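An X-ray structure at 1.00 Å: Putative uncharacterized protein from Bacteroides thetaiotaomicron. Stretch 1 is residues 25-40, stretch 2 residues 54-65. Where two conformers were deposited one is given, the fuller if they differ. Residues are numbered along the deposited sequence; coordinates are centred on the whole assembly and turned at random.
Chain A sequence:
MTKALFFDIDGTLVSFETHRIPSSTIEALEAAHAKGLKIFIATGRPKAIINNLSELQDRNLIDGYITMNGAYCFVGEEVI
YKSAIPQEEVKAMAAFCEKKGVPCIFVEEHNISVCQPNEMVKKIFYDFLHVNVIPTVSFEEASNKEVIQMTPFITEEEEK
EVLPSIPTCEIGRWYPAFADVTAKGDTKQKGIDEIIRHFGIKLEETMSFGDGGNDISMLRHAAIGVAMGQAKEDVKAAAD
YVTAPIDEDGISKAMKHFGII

Stretch 1 25-40: TIEALEAAHAKGLKIF
Stretch 2, residues 54-65: SELQDRNLIDGY

Two helix-turn-strand segments of one chain lie side by side and run the same way, burying 747 Å² between them, with Leu61, Asp63 and Ile26 covering the largest shares. Helix 25-34 and helix 54-58 make an angle of 25° between their N-to-C directions, with their axes 10.8 Å apart at closest approach. In register, Ile26 CA lies 6.9 Å from Leu56 CA, His33 CA 6.5 Å from Leu61 CA, Ile39 CA 5.2 Å from Ile62 CA, and Phe40 CA 5.0 Å from Gly64 CA. Each helix ends in a Schellman motif: Gly36 (phi/psi 90/10) follows the first, with Leu37 N bonded to Ala32 O (3.1 Å), and Asn60 (57/42) follows the second, with Leu61 N bonded to Leu56 O (3.2 Å). After Gly36 the chain extends into strand 38-40; after Asn60, Leu61 and Asp63 keep psi near -10°, Ile62 between them is extended (-100/129), and the strand at 64-65 follows.

Leu61 (phi/psi -97/-11; chi1 m, chi2 t) covers the most surface. Its CA-CB bond points sideways, but the methyls reach the first helix: CD2 lies 3.7 Å from His33 CB, and CD1 lies 4.3 Å from Leu29 CB and 3.8 Å from Glu30 OE2. Its carbonyl O sits 3.4 Å from Ile39 CB.

Asp63 (-96/-14; chi1 m, chi2 -57°) points toward stretch 1 and bonds both the N and the O of Ile39, along one edge of its strand. Ile39 N donates to Asp63 OD2 (2.8 Å, 164°), and Asp63 N donates to Ile39 O (2.7 Å, 166°), so the side chain of Asp63 accepts the Ile39 NH while the Asp63 backbone NH donates to the Ile39 carbonyl. Asp63 OD2 also receives a hydrogen bond from water 2 (2.7 Å), which donates to Leu61 O (2.7 Å) and hydrogen-bonds His33 ND1 (2.6 Å; His33 chi1 t, chi2 80°). Beyond, Phe40 (chi1 m, chi2 107°) brings CE2 to 3.8 Å from Asp63 CB, and Phe40 CA makes a CA-H...O contact with Gly64 O (3.4 Å). Gly64 is nearly fully extended (177/170); an ideal CB there would fall a tight 3.1 Å from Phe40 CD2.

Ile26 (chi1 m, chi2 t) points toward stretch 2 at the helical end. Its CG1 packs 4.2 Å from Leu56 CD2, its CG2 3.8 Å from Arg59 CD, and its CD1 4.0 Å from Glu55 CD. Leu29 CD2 extends the apolar seam, 3.9 Å from Leu56 CD1 (Leu29 m, p; Leu56 m, t). Nearby, Arg59 (m, t, t, chi4 -86°) donates from NH1 to Glu30 OE2 (2.9 Å, 166°), a salt bridge met at the guanidinium edge; the CA-CB bond of Glu30 (m, m, chi3 -6°) points sideways, but the end of the side chain comes nearer. Water 1 donates to Glu30 OE2 (2.7 Å) and Arg59 O (2.9 Å), tying the acid to backbone as well.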

# COMPACT_ATOMS: atom_id res chain seq x y z
N THR A 25 4.91 -18.60 1.68
CA THR A 25 5.27 -17.32 1.07
C THR A 25 6.74 -17.02 1.30
O THR A 25 7.46 -16.60 0.39
CB THR A 25 4.36 -16.17 1.56
OG1 THR A 25 3.07 -16.51 1.12
CG2 THR A 25 4.80 -14.84 1.05
N ILE A 26 7.20 -17.21 2.53
CA ILE A 26 8.62 -16.99 2.80
C ILE A 26 9.46 -17.93 1.95
O ILE A 26 10.47 -17.49 1.35
CB ILE A 26 8.90 -17.10 4.30
CG1 ILE A 26 8.14 -16.08 5.15
CG2 ILE A 26 10.43 -16.94 4.49
CD1 ILE A 26 8.00 -16.43 6.62
N GLU A 27 9.09 -19.19 1.87
CA GLU A 27 9.85 -20.16 1.03
C GLU A 27 9.83 -19.74 -0.43
O GLU A 27 10.87 -19.83 -1.12
CB GLU A 27 9.18 -21.55 1.20
CG GLU A 27 9.50 -22.09 2.59
CD GLU A 27 8.66 -23.26 2.98
OE1 GLU A 27 7.78 -23.73 2.24
OE2 GLU A 27 8.89 -23.76 4.10
N ALA A 28 8.70 -19.29 -0.96
CA ALA A 28 8.61 -18.87 -2.34
C ALA A 28 9.50 -17.68 -2.63
O ALA A 28 10.16 -17.63 -3.67
CB ALA A 28 7.13 -18.57 -2.69
N LEU A 29 9.52 -16.70 -1.73
CA LEU A 29 10.35 -15.51 -1.94
C LEU A 29 11.82 -15.87 -1.82
O LEU A 29 12.65 -15.31 -2.56
CB LEU A 29 9.88 -14.35 -1.07
CG LEU A 29 8.80 -13.48 -1.66
CD1 LEU A 29 7.54 -14.23 -1.99
CD2 LEU A 29 8.35 -12.42 -0.62
N GLU A 30 12.19 -16.77 -0.93
CA GLU A 30 13.59 -17.26 -0.87
C GLU A 30 13.98 -17.86 -2.22
O GLU A 30 15.06 -17.57 -2.76
CB GLU A 30 13.74 -18.30 0.24
CG GLU A 30 13.89 -17.73 1.63
CD GLU A 30 15.28 -17.27 1.99
OE1 GLU A 30 16.28 -17.44 1.22
OE2 GLU A 30 15.45 -16.62 3.05
N ALA A 31 13.09 -18.71 -2.76
CA ALA A 31 13.42 -19.37 -4.01
C ALA A 31 13.52 -18.35 -5.16
O ALA A 31 14.41 -18.43 -6.00
CB ALA A 31 12.36 -20.42 -4.34
N ALA A 32 12.61 -17.37 -5.19
CA ALA A 32 12.62 -16.36 -6.25
C ALA A 32 13.88 -15.50 -6.15
O ALA A 32 14.50 -15.14 -7.16
CB ALA A 32 11.38 -15.54 -6.20
N HIS A 33 14.26 -15.15 -4.94
CA HIS A 33 15.46 -14.31 -4.73
C HIS A 33 16.69 -14.98 -5.32
O HIS A 33 17.53 -14.37 -5.98
CB HIS A 33 15.65 -14.09 -3.22
CG HIS A 33 16.97 -13.41 -2.93
ND1 HIS A 33 17.14 -12.07 -3.05
CD2 HIS A 33 18.15 -13.97 -2.54
CE1 HIS A 33 18.45 -11.82 -2.75
NE2 HIS A 33 19.07 -12.94 -2.44
N ALA A 34 16.85 -16.28 -5.07
CA ALA A 34 18.00 -17.04 -5.56
C ALA A 34 18.00 -17.17 -7.07
O ALA A 34 19.07 -17.28 -7.67
CB ALA A 34 18.07 -18.41 -4.95
N LYS A 35 16.84 -17.16 -7.70
CA LYS A 35 16.69 -17.14 -9.16
C LYS A 35 16.93 -15.74 -9.76
O LYS A 35 16.90 -15.62 -11.00
CB LYS A 35 15.34 -17.67 -9.57
CG LYS A 35 15.25 -19.18 -9.34
CD LYS A 35 14.72 -19.86 -10.57
CE LYS A 35 14.96 -21.38 -10.51
NZ LYS A 35 15.41 -21.83 -11.86
N GLY A 36 17.15 -14.73 -8.93
CA GLY A 36 17.47 -13.40 -9.37
C GLY A 36 16.26 -12.52 -9.59
O GLY A 36 16.43 -11.42 -10.09
N LEU A 37 15.06 -12.91 -9.20
CA LEU A 37 13.95 -11.99 -9.21
C LEU A 37 14.25 -10.83 -8.28
O LEU A 37 14.78 -11.04 -7.19
CB LEU A 37 12.63 -12.63 -8.78
CG LEU A 37 11.88 -13.49 -9.76
CD1 LEU A 37 11.37 -12.61 -10.94
CD2 LEU A 37 12.65 -14.70 -10.25
N LYS A 38 13.87 -9.63 -8.68
CA LYS A 38 13.85 -8.50 -7.78
C LYS A 38 12.47 -8.49 -7.10
O LYS A 38 11.45 -8.66 -7.76
CB LYS A 38 14.12 -7.19 -8.49
CG LYS A 38 15.44 -7.14 -9.21
CD LYS A 38 16.65 -7.56 -8.48
CE LYS A 38 17.89 -7.25 -9.29
NZ LYS A 38 19.06 -7.80 -8.68
N ILE A 39 12.48 -8.29 -5.78
CA ILE A 39 11.29 -8.40 -4.96
C ILE A 39 11.00 -7.06 -4.29
O ILE A 39 11.86 -6.53 -3.55
CB ILE A 39 11.48 -9.49 -3.90
CG1 ILE A 39 11.66 -10.87 -4.55
CG2 ILE A 39 10.35 -9.45 -2.88
CD1 ILE A 39 12.04 -11.97 -3.62
N PHE A 40 9.87 -6.48 -4.60
CA PHE A 40 9.52 -5.15 -4.14
C PHE A 40 8.23 -5.20 -3.37
O PHE A 40 7.28 -5.94 -3.67
CB PHE A 40 9.33 -4.22 -5.33
CG PHE A 40 10.59 -4.13 -6.17
CD1 PHE A 40 10.68 -4.73 -7.40
CD2 PHE A 40 11.68 -3.46 -5.64
CE1 PHE A 40 11.89 -4.63 -8.12
CE2 PHE A 40 12.88 -3.37 -6.35
CZ PHE A 40 12.98 -3.99 -7.58
N SER A 54 9.30 -8.26 9.25
CA SER A 54 10.62 -8.64 9.73
C SER A 54 11.10 -9.97 9.22
O SER A 54 12.28 -10.14 9.01
CB SER A 54 10.68 -8.60 11.26
OG SER A 54 9.83 -9.53 11.84
N GLU A 55 10.22 -10.92 9.00
CA GLU A 55 10.70 -12.19 8.48
C GLU A 55 11.40 -12.07 7.12
O GLU A 55 12.45 -12.69 6.83
CB GLU A 55 9.56 -13.21 8.40
CG GLU A 55 9.01 -13.51 9.77
CD GLU A 55 7.59 -13.97 9.73
OE1 GLU A 55 6.78 -13.31 9.05
OE2 GLU A 55 7.24 -14.94 10.36
N LEU A 56 10.85 -11.24 6.28
CA LEU A 56 11.42 -11.02 4.97
C LEU A 56 12.67 -10.11 5.04
O LEU A 56 13.64 -10.34 4.34
CB LEU A 56 10.40 -10.42 3.99
CG LEU A 56 9.15 -11.25 3.76
CD1 LEU A 56 8.20 -10.54 2.84
CD2 LEU A 56 9.53 -12.64 3.23
N GLN A 57 12.54 -9.07 5.89
CA GLN A 57 13.60 -8.10 6.06
C GLN A 57 14.86 -8.72 6.69
O GLN A 57 15.97 -8.47 6.21
CB GLN A 57 13.15 -6.91 6.91
CG GLN A 57 12.07 -6.11 6.15
CD GLN A 57 11.39 -5.12 7.08
OE1 GLN A 57 11.16 -5.43 8.22
NE2 GLN A 57 11.00 -3.99 6.49
N ASP A 58 14.65 -9.55 7.70
CA ASP A 58 15.81 -10.18 8.36
C ASP A 58 16.46 -11.19 7.44
O ASP A 58 17.63 -11.52 7.64
CB ASP A 58 15.34 -10.85 9.64
CG ASP A 58 14.87 -9.92 10.73
OD1 ASP A 58 15.10 -8.70 10.63
OD2 ASP A 58 14.28 -10.37 11.70
N ARG A 59 15.74 -11.71 6.46
CA ARG A 59 16.26 -12.63 5.44
C ARG A 59 16.85 -11.86 4.27
O ARG A 59 17.34 -12.48 3.32
CB ARG A 59 15.16 -13.61 4.99
CG ARG A 59 14.96 -14.73 5.96
CD ARG A 59 13.73 -15.59 5.67
NE ARG A 59 13.64 -16.69 6.64
CZ ARG A 59 14.23 -17.84 6.54
NH1 ARG A 59 15.00 -18.16 5.49
NH2 ARG A 59 14.07 -18.73 7.50
N ASN A 60 16.80 -10.54 4.27
CA ASN A 60 17.37 -9.71 3.22
C ASN A 60 16.82 -10.04 1.84
O ASN A 60 17.52 -10.06 0.85
CB ASN A 60 18.88 -9.76 3.26
CG ASN A 60 19.41 -9.01 4.47
OD1 ASN A 60 19.19 -7.79 4.52
ND2 ASN A 60 20.00 -9.78 5.41
N LEU A 61 15.50 -10.25 1.79
CA LEU A 61 14.81 -10.63 0.55
C LEU A 61 14.16 -9.48 -0.22
O LEU A 61 13.75 -9.71 -1.35
CB LEU A 61 13.68 -11.65 0.87
CG LEU A 61 14.22 -12.97 1.43
CD1 LEU A 61 13.06 -13.86 1.85
CD2 LEU A 61 15.17 -13.70 0.47
N ILE A 62 14.06 -8.29 0.34
CA ILE A 62 13.38 -7.17 -0.31
C ILE A 62 14.40 -6.25 -0.93
O ILE A 62 15.35 -5.83 -0.28
CB ILE A 62 12.47 -6.43 0.68
CG1 ILE A 62 11.34 -7.35 1.19
CG2 ILE A 62 11.92 -5.15 0.07
CD1 ILE A 62 10.70 -6.86 2.45
N ASP A 63 14.19 -5.93 -2.22
CA ASP A 63 15.10 -5.08 -3.01
C ASP A 63 14.68 -3.63 -3.06
O ASP A 63 15.48 -2.78 -3.51
CB ASP A 63 15.23 -5.66 -4.42
CG ASP A 63 15.80 -7.06 -4.37
OD1 ASP A 63 16.93 -7.24 -3.82
OD2 ASP A 63 15.13 -8.01 -4.82
N GLY A 64 13.47 -3.28 -2.66
CA GLY A 64 13.02 -1.88 -2.67
C GLY A 64 11.59 -1.80 -2.24
O GLY A 64 10.88 -2.80 -2.14
N TYR A 65 11.16 -0.54 -2.01
CA TYR A 65 9.89 -0.24 -1.46
C TYR A 65 9.15 0.87 -2.21
O TYR A 65 9.71 1.94 -2.45
CB TYR A 65 10.01 0.25 0.02
CG TYR A 65 10.48 -0.81 0.98
CD1 TYR A 65 11.82 -1.15 1.08
CD2 TYR A 65 9.59 -1.47 1.82
CE1 TYR A 65 12.27 -2.12 1.96
CE2 TYR A 65 10.01 -2.44 2.70
CZ TYR A 65 11.35 -2.75 2.77
OH TYR A 65 11.76 -3.72 3.65
O HOH W 1 17.83 -15.30 3.29
O HOH W 2 15.18 -10.41 -3.57